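Local coordinates for protein Protease/Reverse transcriptase/ribonuclease H (PDB 7KSF) that probably combines an aspartic protease for viral maturation with a reverse transcriptase that copies RNA into DNA and a ribonuclease H that degrades RNA in hybrids, at residues A[217-223]-A[283-287]; A[169-174]-A[207-211]; A[234-239]-A[304-308]; A[499-503]-A[545-549]. The protein carries 1 engineered substitution. All blocks are in the same frame, centred on the assembly; numbering follows the deposited sequence.

In the fold
Interactions 1 to 3 are partly buried, interaction 4 fully. Interaction 1 (217-223 with 283-287) and interaction 3 (234-239 with 304-308) involve the chain just before and soon after helix 287-299, in the reverse transcriptase. Interaction 2 (169-174 with 207-211) sets a helix start on a two-stranded hairpin, and interaction 4 (499-503 with 545-549) joins two helices of the RNase H-like connection region. Their chemistry differs: apolar packing edged by one side-chain amide hydrogen bond in 1, an indole face and a serine in 2, isoleucine and glutamine in 3, CH-pi contacts on two tryptophans and an edge-to-face pair in 4. Interactions 3 and 4 touch: Tyr308 OH lies 2.7 Å from Thr547 OG1, a probable hydrogen bond.

Interaction 1: A[217-223]-A[283-287]; sequences VNKTIPL and GFLNS
Phe284 and Leu285 carry the apolar centre against residues 217-223. The side chain of Ile221 crosses that of Phe284 at about a right angle, with Ile221 CG1 4.1 Å from Phe284 CZ, and Val217 CG1 reaches the edge of the same ring near its plane. Leu285 has its CG anti to the backbone N (chi1 -171°), which carries the side chain toward residues 217-223; its CD1 lies 3.7 Å from Asn218 CB. Leu223 comes across the same leucine at about a right angle, its CD2 4.1 Å from Leu285 CG. Farther out, the amide of Asn286 lies beside the isoleucine, its ND2 3.6 Å from Ile221 CG2. The polar edge belongs to Asn218: ND2 donates a nearly straight hydrogen bond (175°) to Gly283 O, 3.3 Å long, in both the amide plane and the carbonyl plane. Gly283 and Phe284 end the LPQGF sequence, a motif of retroviral reverse transcriptases, and the residues after them run into helix 287-299, while residues 217-223 leave the short helix 215-218, so the contact sets the turn after one helix against the approach to the other.

Interaction 2: A[169-174]-A[207-211]; sequences KAKPSI and RWRMV
Ala170 presses its CB onto one face of the Trp208 indole, 3.9 Å from the centroid of the five-membered ring, a CH-pi contact shifted toward the rim near CG. Trp208 holds its CG beside the backbone N and anti to the carbonyl carbon (chi1 -54°), which lays the indole along the start of the helix; the backbone of Lys169 covers the same face, toward the NE1 side. Ser173 comes to the edge of that ring. With chi1 at 50°, its OG turns back and donates to Ala170 O at 3.1 Å, from above the carbonyl plane, and Ala170 O also accepts from Ile174 N. The same OG accepts a weak bond from Trp208 N, 3.2 Å away and bent to 133°, so one hydroxyl ties the first helical turn to the strand. Ser173 CB also lies 3.8 Å from Arg207 CB, while the guanidinium of Arg207 leads off to a salt bridge with Glu138. Ile174 stretches over the strand, CD1 3.9 Å from Met210 CB; Met210 joins in with CB, and the rest of its chain leads away. Strand 208-212 pairs with 198-202 as an antiparallel hairpin, and the start of helix 171-184 packs against it, an arrangement consistent with the fingers subdomain of a retroviral reverse transcriptase.

Interaction 3: A[234-239]-A[304-308]; sequences ILATIV and NVQVY
Ile234 and Gln306 face each other at the middle of the contact, their side chains running past one another in opposite directions. The CG2 branch of Ile234 is 4.0 Å from Gln306 CB and just as far from OE1, so it lies alongside the stem of the glutamine and not merely its end. The longer branch goes the other way along the strand: CD1 sits 3.6 Å from Val307 O and meets Tyr308 at the ring edge, in plane, 4.0 Å from CD1 of the tyrosine. These two side chains cross at about a right angle. Gln306 is folded, chi1 and chi2 both near -60°, and this bend brings its amide toward the last turn of the helix. There Thr237 crosses it at about a right angle, with Thr237 OG1 3.5 Å from Gln306 NE2. The hydroxyl of Thr237 closes the turn on its own side by donating to Ile234 O, 3.1 Å away, with a weak second link to Gly233 O. Ile238 CG2 approaches Gln306 CG from the side at 4.2 Å, and beyond it Val239 lies crosswise over the side chain of Asn304. Strand 306-308 forms an antiparallel hairpin with 311-316; the YVDD sequence, the polymerase active-site motif of reverse transcriptases, starts at Tyr308 and runs through the turn into strand 311-316. Helix 231-237 covers the Gln306 side of strand 306-308, whereas Val307 points away from it and rests on helix 287-299; Tyr308 OH reaches Thr547 of helix 542-549.

Interaction 4: A[499-503]-A[545-549]; sequences LTTMH and WITWM
Leu499 and Trp548 mark the nearest backbone approach of two helices, 6.6 Å between CA atoms, where the axes of these short segments pass 10.0 Å apart at 58°. Trp548 fills the crossing. Its indole lies flat against the other helix, with Leu499 CB over the middle of the six-membered ring, 3.7 Å from the centroid, and the backbone N of Thr500 toward the rim of the same face. The backbone N of Trp545 lies against the opposite face, so the ring is sandwiched between the two helices. Thr500 CB approaches Trp548 CZ2 at 3.6 Å. The leucine serves two tryptophans: its CD1 touches the rim of Trp548 and continues to Trp545, where it sits over the six-membered ring, 4.1 Å from the centroid. Trp545 NE1 is hydrogen-bonded to Glu496, and Arg538 makes a cation-pi contact with the ring. At the other end, His503 has its CG anti to the backbone N (chi1 -177°), swinging the imidazole toward helix 542-549. The edge of Trp548 points at the face of this ring in an offset edge-to-face pair, the His503 and five-membered-ring centroids 5.7 Å apart and the planes at 64°. Thr547 CG2 closes on the imidazole obliquely, 3.4 Å from His503 NE2, which is itself hydrogen-bonded to Ser231 at the start of helix 231-237. Both helices link strands of the five-stranded mixed sheet 454-561, whose 3-2-1-4-5 order is that of the RNase H fold, here forming the connection domain.

Interaction 1: A[217-223]-A[283-287]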
loop_
_atom_site.group_PDB
_atom_site.type_symbol
_atom_site.label_atom_id
_atom_site.label_comp_id
_atom_site.label_asym_id
_atom_site.label_seq_id
_atom_site.Cartn_x
_atom_site.Cartn_y
_atom_site.Cartn_z
ATOM N N VAL A 217 11.007 0.412 26.017
ATOM C CA VAL A 217 10.714 1.736 26.550
ATOM C C VAL A 217 9.210 1.963 26.647
ATOM O O VAL A 217 8.742 2.674 27.543
ATOM C CB VAL A 217 11.391 2.813 25.687
ATOM C CG1 VAL A 217 11.291 4.173 26.354
ATOM C CG2 VAL A 217 12.843 2.451 25.429
ATOM N N ASN A 218 8.428 1.358 25.746
ATOM C CA ASN A 218 6.991 1.606 25.730
ATOM C C ASN A 218 6.295 1.016 26.951
ATOM O O ASN A 218 5.290 1.568 27.412
ATOM C CB ASN A 218 6.387 1.050 24.441
ATOM C CG ASN A 218 7.024 1.638 23.197
ATOM O OD1 ASN A 218 7.604 2.723 23.237
ATOM N ND2 ASN A 218 6.927 0.920 22.084
ATOM N N LYS A 219 6.803 -0.102 27.485
ATOM C CA LYS A 219 6.259 -0.646 28.725
ATOM C C LYS A 219 6.466 0.305 29.898
ATOM O O LYS A 219 5.719 0.235 30.881
ATOM C CB LYS A 219 6.897 -2.002 29.033
ATOM C CG LYS A 219 8.307 -1.899 29.594
ATOM C CD LYS A 219 8.938 -3.270 29.786
ATOM C CE LYS A 219 10.343 -3.147 30.357
ATOM N NZ LYS A 219 11.014 -4.470 30.474
ATOM N N THR A 220 7.463 1.188 29.810
ATOM C CA THR A 220 7.719 2.160 30.866
ATOM C C THR A 220 6.830 3.387 30.716
ATOM O O THR A 220 6.172 3.808 31.672
ATOM C CB THR A 220 9.192 2.570 30.847
ATOM O OG1 THR A 220 10.000 1.499 31.353
ATOM C CG2 THR A 220 9.411 3.816 31.691
ATOM N N ILE A 221 6.825 3.958 29.507
ATOM C CA ILE A 221 6.013 5.175 29.208
ATOM C C ILE A 221 4.523 4.808 29.261
ATOM O O ILE A 221 4.110 3.913 28.499
ATOM C CB ILE A 221 6.404 5.774 27.842
ATOM C CG1 ILE A 221 7.637 6.675 27.949
ATOM C CG2 ILE A 221 5.224 6.501 27.213
ATOM C CD1 ILE A 221 8.877 5.962 28.429
ATOM N N PRO A 222 3.708 5.457 30.123
ATOM C CA PRO A 222 2.277 5.156 30.214
ATOM C C PRO A 222 1.493 5.869 29.103
ATOM O O PRO A 222 1.984 6.856 28.585
ATOM C CB PRO A 222 1.902 5.744 31.581
ATOM C CG PRO A 222 2.829 6.930 31.731
ATOM C CD PRO A 222 4.118 6.506 31.062
ATOM N N LEU A 223 0.305 5.354 28.770
ATOM C CA LEU A 223 -0.545 5.956 27.708
ATOM C C LEU A 223 -1.228 7.214 28.259
ATOM O O LEU A 223 -2.368 7.098 28.751
ATOM C CB LEU A 223 -1.580 4.921 27.251
ATOM C CG LEU A 223 -1.153 4.041 26.076
ATOM C CD1 LEU A 223 -2.358 3.365 25.442
ATOM C CD2 LEU A 223 -0.390 4.854 25.042
ATOM N N GLY A 283 8.452 3.630 16.011
ATOM C CA GLY A 283 8.414 2.523 16.940
ATOM C C GLY A 283 8.246 2.926 18.389
ATOM O O GLY A 283 8.091 2.047 19.246
ATOM N N PHE A 284 8.283 4.224 18.689
ATOM C CA PHE A 284 8.052 4.733 20.032
ATOM C C PHE A 284 6.565 4.659 20.378
ATOM O O PHE A 284 5.703 4.540 19.502
ATOM C CB PHE A 284 8.562 6.173 20.151
ATOM C CG PHE A 284 8.420 6.765 21.526
ATOM C CD1 PHE A 284 7.436 7.708 21.792
ATOM C CD2 PHE A 284 9.261 6.380 22.553
ATOM C CE1 PHE A 284 7.301 8.252 23.055
ATOM C CE2 PHE A 284 9.133 6.922 23.820
ATOM C CZ PHE A 284 8.152 7.862 24.071
ATOM N N LEU A 285 6.272 4.732 21.678
ATOM C CA LEU A 285 4.907 4.515 22.145
ATOM C C LEU A 285 3.984 5.662 21.741
ATOM O O LEU A 285 2.894 5.432 21.208
ATOM C CB LEU A 285 4.897 4.326 23.662
ATOM C CG LEU A 285 3.568 3.880 24.270
ATOM C CD1 LEU A 285 3.089 2.585 23.627
ATOM C CD2 LEU A 285 3.682 3.722 25.776
ATOM N N ASN A 286 4.403 6.902 21.989
ATOM C CA ASN A 286 3.547 8.065 21.789
ATOM C C ASN A 286 3.834 8.825 20.499
ATOM O O ASN A 286 3.162 9.826 20.229
ATOM C CB ASN A 286 3.673 9.021 22.976
ATOM C CG ASN A 286 3.052 8.469 24.236
ATOM O OD1 ASN A 286 2.242 7.544 24.185
ATOM N ND2 ASN A 286 3.426 9.031 25.378
ATOM N N SER A 287 4.810 8.387 19.704
ATOM C CA SER A 287 5.125 9.094 18.463
ATOM C C SER A 287 3.956 9.136 17.487
ATOM O O SER A 287 3.665 10.224 16.961
ATOM C CB SER A 287 6.371 8.481 17.820
ATOM O OG SER A 287 7.540 8.828 18.537
#

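Interaction 2: A[169-174]-A[207-211]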
loop_
_atom_site.group_PDB
_atom_site.type_symbol
_atom_site.label_atom_id
_atom_site.label_comp_id
_atom_site.label_asym_id
_atom_site.label_seq_id
_atom_site.Cartn_x
_atom_site.Cartn_y
_atom_site.Cartn_z
ATOM N N LYS A 169 25.941 -6.768 5.599
ATOM C CA LYS A 169 25.463 -6.439 4.262
ATOM C C LYS A 169 24.501 -5.256 4.275
ATOM O O LYS A 169 24.269 -4.650 3.226
ATOM C CB LYS A 169 24.793 -7.663 3.632
ATOM C CG LYS A 169 24.697 -7.622 2.113
ATOM C CD LYS A 169 24.215 -8.953 1.552
ATOM C CE LYS A 169 24.270 -8.974 0.031
ATOM N NZ LYS A 169 23.845 -10.291 -0.520
ATOM N N ALA A 170 23.951 -4.915 5.443
ATOM C CA ALA A 170 23.047 -3.783 5.590
ATOM C C ALA A 170 23.742 -2.512 6.063
ATOM O O ALA A 170 23.179 -1.424 5.906
ATOM C CB ALA A 170 21.921 -4.127 6.574
ATOM N N LYS A 171 24.945 -2.623 6.624
ATOM C CA LYS A 171 25.661 -1.452 7.135
ATOM C C LYS A 171 25.856 -0.343 6.107
ATOM O O LYS A 171 25.622 0.824 6.453
ATOM C CB LYS A 171 27.018 -1.881 7.706
ATOM C CG LYS A 171 26.942 -2.750 8.945
ATOM C CD LYS A 171 28.338 -3.113 9.426
ATOM C CE LYS A 171 28.302 -4.053 10.623
ATOM N NZ LYS A 171 29.673 -4.460 11.040
ATOM N N PRO A 172 26.283 -0.611 4.865
ATOM C CA PRO A 172 26.537 0.512 3.941
ATOM C C PRO A 172 25.308 1.352 3.639
ATOM O O PRO A 172 25.381 2.590 3.654
ATOM C CB PRO A 172 27.075 -0.191 2.684
ATOM C CG PRO A 172 27.590 -1.502 3.159
ATOM C CD PRO A 172 26.665 -1.901 4.259
ATOM N N SER A 173 24.171 0.714 3.354
ATOM C CA SER A 173 22.962 1.463 3.022
ATOM C C SER A 173 22.384 2.192 4.227
ATOM O O SER A 173 21.659 3.177 4.052
ATOM C CB SER A 173 21.914 0.526 2.422
ATOM O OG SER A 173 21.732 -0.619 3.236
ATOM N N ILE A 174 22.692 1.739 5.440
ATOM C CA ILE A 174 22.157 2.368 6.646
ATOM C C ILE A 174 23.047 3.510 7.122
ATOM O O ILE A 174 22.547 4.519 7.626
ATOM C CB ILE A 174 21.966 1.308 7.750
ATOM C CG1 ILE A 174 20.925 0.278 7.318
ATOM C CG2 ILE A 174 21.561 1.962 9.060
ATOM C CD1 ILE A 174 20.655 -0.773 8.359
ATOM N N ARG A 207 18.560 -2.355 -1.111
ATOM C CA ARG A 207 19.178 -1.755 0.063
ATOM C C ARG A 207 18.432 -2.194 1.321
ATOM O O ARG A 207 17.546 -3.052 1.285
ATOM C CB ARG A 207 19.219 -0.238 -0.090
ATOM C CG ARG A 207 20.337 0.254 -0.992
ATOM C CD ARG A 207 19.882 1.425 -1.838
ATOM N NE ARG A 207 19.207 2.444 -1.041
ATOM C CZ ARG A 207 18.622 3.522 -1.552
ATOM N NH1 ARG A 207 18.628 3.721 -2.864
ATOM N NH2 ARG A 207 18.029 4.398 -0.755
ATOM N N TRP A 208 18.798 -1.606 2.461
ATOM C CA TRP A 208 18.265 -2.009 3.753
ATOM C C TRP A 208 17.904 -0.780 4.570
ATOM O O TRP A 208 18.551 0.267 4.471
ATOM C CB TRP A 208 19.270 -2.860 4.540
ATOM C CG TRP A 208 19.793 -4.054 3.797
ATOM C CD1 TRP A 208 20.617 -4.051 2.706
ATOM C CD2 TRP A 208 19.553 -5.429 4.110
ATOM N NE1 TRP A 208 20.890 -5.336 2.314
ATOM C CE2 TRP A 208 20.251 -6.204 3.161
ATOM C CE3 TRP A 208 18.814 -6.082 5.098
ATOM C CZ2 TRP A 208 20.227 -7.594 3.172
ATOM C CZ3 TRP A 208 18.792 -7.462 5.109
ATOM C CH2 TRP A 208 19.495 -8.205 4.153
ATOM N N ARG A 209 16.867 -0.919 5.389
ATOM C CA ARG A 209 16.456 0.118 6.320
ATOM C C ARG A 209 16.505 -0.439 7.736
ATOM O O ARG A 209 16.227 -1.620 7.961
ATOM C CB ARG A 209 15.051 0.641 5.994
ATOM C CG ARG A 209 14.001 -0.445 5.839
ATOM C CD ARG A 209 12.689 0.103 5.288
ATOM N NE ARG A 209 12.107 1.138 6.140
ATOM C CZ ARG A 209 11.251 0.902 7.128
ATOM N NH1 ARG A 209 10.873 -0.339 7.402
ATOM N NH2 ARG A 209 10.774 1.907 7.850
ATOM N N MET A 210 16.875 0.417 8.684
ATOM C CA MET A 210 17.037 0.004 10.068
ATOM C C MET A 210 15.709 0.075 10.814
ATOM O O MET A 210 14.812 0.847 10.462
ATOM C CB MET A 210 18.078 0.874 10.776
ATOM C CG MET A 210 17.632 2.302 11.053
ATOM S SD MET A 210 18.793 3.210 12.093
ATOM C CE MET A 210 17.903 4.743 12.336
ATOM N N VAL A 211 15.592 -0.751 11.853
ATOM C CA VAL A 211 14.389 -0.825 12.674
ATOM C C VAL A 211 14.808 -0.845 14.137
ATOM O O VAL A 211 15.700 -1.609 14.521
ATOM C CB VAL A 211 13.537 -2.065 12.340
ATOM C CG1 VAL A 211 12.367 -2.180 13.304
ATOM C CG2 VAL A 211 13.038 -1.999 10.904
#

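Interaction 3: A[234-239]-A[304-308]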
loop_
_atom_site.group_PDB
_atom_site.type_symbol
_atom_site.label_atom_id
_atom_site.label_comp_id
_atom_site.label_asym_id
_atom_site.label_seq_id
_atom_site.Cartn_x
_atom_site.Cartn_y
_atom_site.Cartn_z
ATOM N N ILE A 234 -12.045 6.097 12.015
ATOM C CA ILE A 234 -11.770 6.928 10.848
ATOM C C ILE A 234 -12.545 6.426 9.638
ATOM O O ILE A 234 -13.208 7.201 8.940
ATOM C CB ILE A 234 -10.257 6.979 10.565
ATOM C CG1 ILE A 234 -9.547 7.850 11.600
ATOM C CG2 ILE A 234 -9.991 7.491 9.151
ATOM C CD1 ILE A 234 -8.067 8.020 11.337
ATOM N N LEU A 235 -12.482 5.116 9.376
ATOM C CA LEU A 235 -13.114 4.562 8.182
ATOM C C LEU A 235 -14.626 4.736 8.180
ATOM O O LEU A 235 -15.245 4.638 7.116
ATOM C CB LEU A 235 -12.762 3.081 8.045
ATOM C CG LEU A 235 -11.292 2.751 7.777
ATOM C CD1 LEU A 235 -11.075 1.252 7.784
ATOM C CD2 LEU A 235 -10.828 3.349 6.461
ATOM N N ALA A 236 -15.236 4.988 9.339
ATOM C CA ALA A 236 -16.684 5.159 9.401
ATOM C C ALA A 236 -17.104 6.552 8.946
ATOM O O ALA A 236 -18.129 6.703 8.274
ATOM C CB ALA A 236 -17.181 4.888 10.823
ATOM N N THR A 237 -16.322 7.572 9.286
ATOM C CA THR A 237 -16.660 8.958 8.992
ATOM C C THR A 237 -16.194 9.422 7.620
ATOM O O THR A 237 -16.401 10.588 7.277
ATOM C CB THR A 237 -16.062 9.885 10.058
ATOM O OG1 THR A 237 -14.657 9.646 10.156
ATOM C CG2 THR A 237 -16.702 9.631 11.407
ATOM N N ILE A 238 -15.556 8.545 6.839
ATOM C CA ILE A 238 -15.009 8.952 5.550
ATOM C C ILE A 238 -16.133 9.428 4.633
ATOM O O ILE A 238 -17.320 9.165 4.859
ATOM C CB ILE A 238 -14.225 7.812 4.887
ATOM C CG1 ILE A 238 -15.164 6.637 4.603
ATOM C CG2 ILE A 238 -13.074 7.381 5.769
ATOM C CD1 ILE A 238 -14.508 5.483 3.914
ATOM N N VAL A 239 -15.745 10.157 3.586
ATOM C CA VAL A 239 -16.672 10.671 2.582
ATOM C C VAL A 239 -16.043 10.422 1.219
ATOM O O VAL A 239 -15.087 11.108 0.843
ATOM C CB VAL A 239 -16.978 12.167 2.760
ATOM C CG1 VAL A 239 -17.887 12.658 1.628
ATOM C CG2 VAL A 239 -17.616 12.436 4.108
ATOM N N ASN A 304 -13.381 18.139 3.964
ATOM C CA ASN A 304 -13.276 16.686 4.061
ATOM C C ASN A 304 -11.824 16.232 4.141
ATOM O O ASN A 304 -11.026 16.514 3.249
ATOM C CB ASN A 304 -13.961 16.019 2.865
ATOM C CG ASN A 304 -15.434 16.362 2.776
ATOM O OD1 ASN A 304 -15.930 17.223 3.501
ATOM N ND2 ASN A 304 -16.145 15.685 1.881
ATOM N N VAL A 305 -11.493 15.521 5.215
ATOM C CA VAL A 305 -10.141 15.013 5.405
ATOM C C VAL A 305 -10.109 13.855 6.395
ATOM O O VAL A 305 -11.026 13.686 7.197
ATOM C CB VAL A 305 -9.191 16.115 5.913
ATOM C CG1 VAL A 305 -9.631 16.616 7.279
ATOM C CG2 VAL A 305 -7.761 15.602 5.957
ATOM N N GLN A 306 -9.039 13.071 6.342
ATOM C CA GLN A 306 -8.861 11.963 7.264
ATOM C C GLN A 306 -7.376 11.647 7.286
ATOM O O GLN A 306 -6.781 11.417 6.235
ATOM C CB GLN A 306 -9.661 10.743 6.807
ATOM C CG GLN A 306 -11.157 10.989 6.711
ATOM C CD GLN A 306 -11.765 11.409 8.034
ATOM O OE1 GLN A 306 -11.114 11.351 9.075
ATOM N NE2 GLN A 306 -13.021 11.835 7.997
ATOM N N VAL A 307 -6.772 11.633 8.466
ATOM C CA VAL A 307 -5.349 11.343 8.541
ATOM C C VAL A 307 -4.992 10.204 9.486
ATOM O O VAL A 307 -5.330 10.236 10.669
ATOM C CB VAL A 307 -4.551 12.592 8.959
ATOM C CG1 VAL A 307 -3.067 12.269 9.058
ATOM C CG2 VAL A 307 -4.790 13.725 7.977
ATOM N N TYR A 308 -4.296 9.208 8.956
ATOM C CA TYR A 308 -3.842 8.086 9.762
ATOM C C TYR A 308 -2.345 7.992 9.532
ATOM O O TYR A 308 -1.896 7.809 8.401
ATOM C CB TYR A 308 -4.545 6.794 9.347
ATOM C CG TYR A 308 -4.271 5.628 10.268
ATOM C CD1 TYR A 308 -5.004 5.455 11.435
ATOM C CD2 TYR A 308 -3.280 4.702 9.973
ATOM C CE1 TYR A 308 -4.757 4.390 12.281
ATOM C CE2 TYR A 308 -3.026 3.635 10.813
ATOM C CZ TYR A 308 -3.768 3.484 11.966
ATOM O OH TYR A 308 -3.518 2.423 12.806
#

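Interaction 4: A[499-503]-A[545-549]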
loop_
_atom_site.group_PDB
_atom_site.type_symbol
_atom_site.label_atom_id
_atom_site.label_comp_id
_atom_site.label_asym_id
_atom_site.label_seq_id
_atom_site.Cartn_x
_atom_site.Cartn_y
_atom_site.Cartn_z
ATOM N N LEU A 499 -4.079 -11.376 10.431
ATOM C CA LEU A 499 -4.315 -10.083 11.060
ATOM C C LEU A 499 -4.896 -9.081 10.072
ATOM O O LEU A 499 -5.861 -8.373 10.387
ATOM C CB LEU A 499 -3.015 -9.558 11.662
ATOM C CG LEU A 499 -2.423 -10.448 12.750
ATOM C CD1 LEU A 499 -1.049 -9.950 13.154
ATOM C CD2 LEU A 499 -3.355 -10.497 13.949
ATOM N N THR A 500 -4.315 -8.994 8.872
ATOM C CA THR A 500 -4.900 -8.125 7.856
ATOM C C THR A 500 -6.265 -8.629 7.415
ATOM O O THR A 500 -7.093 -7.839 6.948
ATOM C CB THR A 500 -3.971 -7.994 6.651
ATOM O OG1 THR A 500 -4.552 -7.081 5.709
ATOM C CG2 THR A 500 -3.770 -9.343 5.975
ATOM N N THR A 501 -6.517 -9.932 7.547
ATOM C CA THR A 501 -7.852 -10.451 7.291
ATOM C C THR A 501 -8.826 -9.988 8.367
ATOM O O THR A 501 -9.948 -9.566 8.059
ATOM C CB THR A 501 -7.819 -11.978 7.213
ATOM O OG1 THR A 501 -6.830 -12.388 6.264
ATOM C CG2 THR A 501 -9.170 -12.515 6.787
ATOM N N MET A 502 -8.413 -10.058 9.634
ATOM C CA MET A 502 -9.251 -9.553 10.717
ATOM C C MET A 502 -9.496 -8.062 10.565
ATOM O O MET A 502 -10.588 -7.569 10.872
ATOM C CB MET A 502 -8.607 -9.831 12.071
ATOM C CG MET A 502 -8.460 -11.292 12.414
ATOM S SD MET A 502 -8.188 -11.514 14.178
ATOM C CE MET A 502 -7.391 -13.111 14.174
ATOM N N HIS A 503 -8.480 -7.325 10.113
ATOM C CA HIS A 503 -8.642 -5.890 9.904
ATOM C C HIS A 503 -9.759 -5.611 8.908
ATOM O O HIS A 503 -10.630 -4.770 9.154
ATOM C CB HIS A 503 -7.319 -5.282 9.439
ATOM C CG HIS A 503 -7.362 -3.796 9.273
ATOM N ND1 HIS A 503 -7.107 -3.173 8.071
ATOM C CD2 HIS A 503 -7.638 -2.807 10.158
ATOM C CE1 HIS A 503 -7.221 -1.867 8.221
ATOM N NE2 HIS A 503 -7.544 -1.618 9.476
ATOM N N TRP A 545 0.980 -3.395 11.865
ATOM C CA TRP A 545 0.893 -3.962 13.208
ATOM C C TRP A 545 0.270 -2.978 14.192
ATOM O O TRP A 545 -0.562 -3.365 15.019
ATOM C CB TRP A 545 2.282 -4.402 13.676
ATOM C CG TRP A 545 2.729 -5.700 13.068
ATOM C CD1 TRP A 545 3.321 -5.877 11.850
ATOM C CD2 TRP A 545 2.616 -7.003 13.652
ATOM N NE1 TRP A 545 3.585 -7.211 11.643
ATOM C CE2 TRP A 545 3.162 -7.921 12.734
ATOM C CE3 TRP A 545 2.108 -7.482 14.863
ATOM C CZ2 TRP A 545 3.210 -9.292 12.989
ATOM C CZ3 TRP A 545 2.159 -8.841 15.116
ATOM C CH2 TRP A 545 2.708 -9.731 14.183
ATOM N N ILE A 546 0.661 -1.704 14.116
ATOM C CA ILE A 546 0.029 -0.673 14.939
ATOM C C ILE A 546 -1.468 -0.618 14.663
ATOM O O ILE A 546 -2.289 -0.618 15.588
ATOM C CB ILE A 546 0.689 0.689 14.685
ATOM C CG1 ILE A 546 2.154 0.656 15.114
ATOM C CG2 ILE A 546 -0.076 1.796 15.399
ATOM C CD1 ILE A 546 2.915 1.905 14.768
ATOM N N THR A 547 -1.841 -0.562 13.384
ATOM C CA THR A 547 -3.251 -0.613 13.026
ATOM C C THR A 547 -3.910 -1.876 13.566
ATOM O O THR A 547 -5.078 -1.857 13.969
ATOM C CB THR A 547 -3.412 -0.528 11.506
ATOM O OG1 THR A 547 -2.693 0.607 11.003
ATOM C CG2 THR A 547 -4.869 -0.378 11.133
ATOM N N TRP A 548 -3.165 -2.981 13.615
ATOM C CA TRP A 548 -3.720 -4.223 14.140
ATOM C C TRP A 548 -3.804 -4.196 15.665
ATOM O O TRP A 548 -4.816 -4.600 16.246
ATOM C CB TRP A 548 -2.884 -5.410 13.660
ATOM C CG TRP A 548 -2.926 -5.605 12.172
ATOM C CD1 TRP A 548 -3.935 -5.240 11.325
ATOM C CD2 TRP A 548 -1.908 -6.187 11.352
ATOM N NE1 TRP A 548 -3.610 -5.573 10.032
ATOM C CE2 TRP A 548 -2.370 -6.155 10.022
ATOM C CE3 TRP A 548 -0.650 -6.739 11.618
ATOM C CZ2 TRP A 548 -1.618 -6.655 8.960
ATOM C CZ3 TRP A 548 0.093 -7.235 10.564
ATOM C CH2 TRP A 548 -0.395 -7.190 9.252
ATOM N N MET A 549 -2.753 -3.711 16.328
ATOM C CA MET A 549 -2.735 -3.743 17.787
ATOM C C MET A 549 -3.720 -2.757 18.399
ATOM O O MET A 549 -4.188 -2.971 19.524
ATOM C CB MET A 549 -1.326 -3.459 18.300
ATOM C CG MET A 549 -0.324 -4.515 17.893
ATOM S SD MET A 549 -0.977 -6.164 18.218
ATOM C CE MET A 549 0.486 -7.158 17.937
#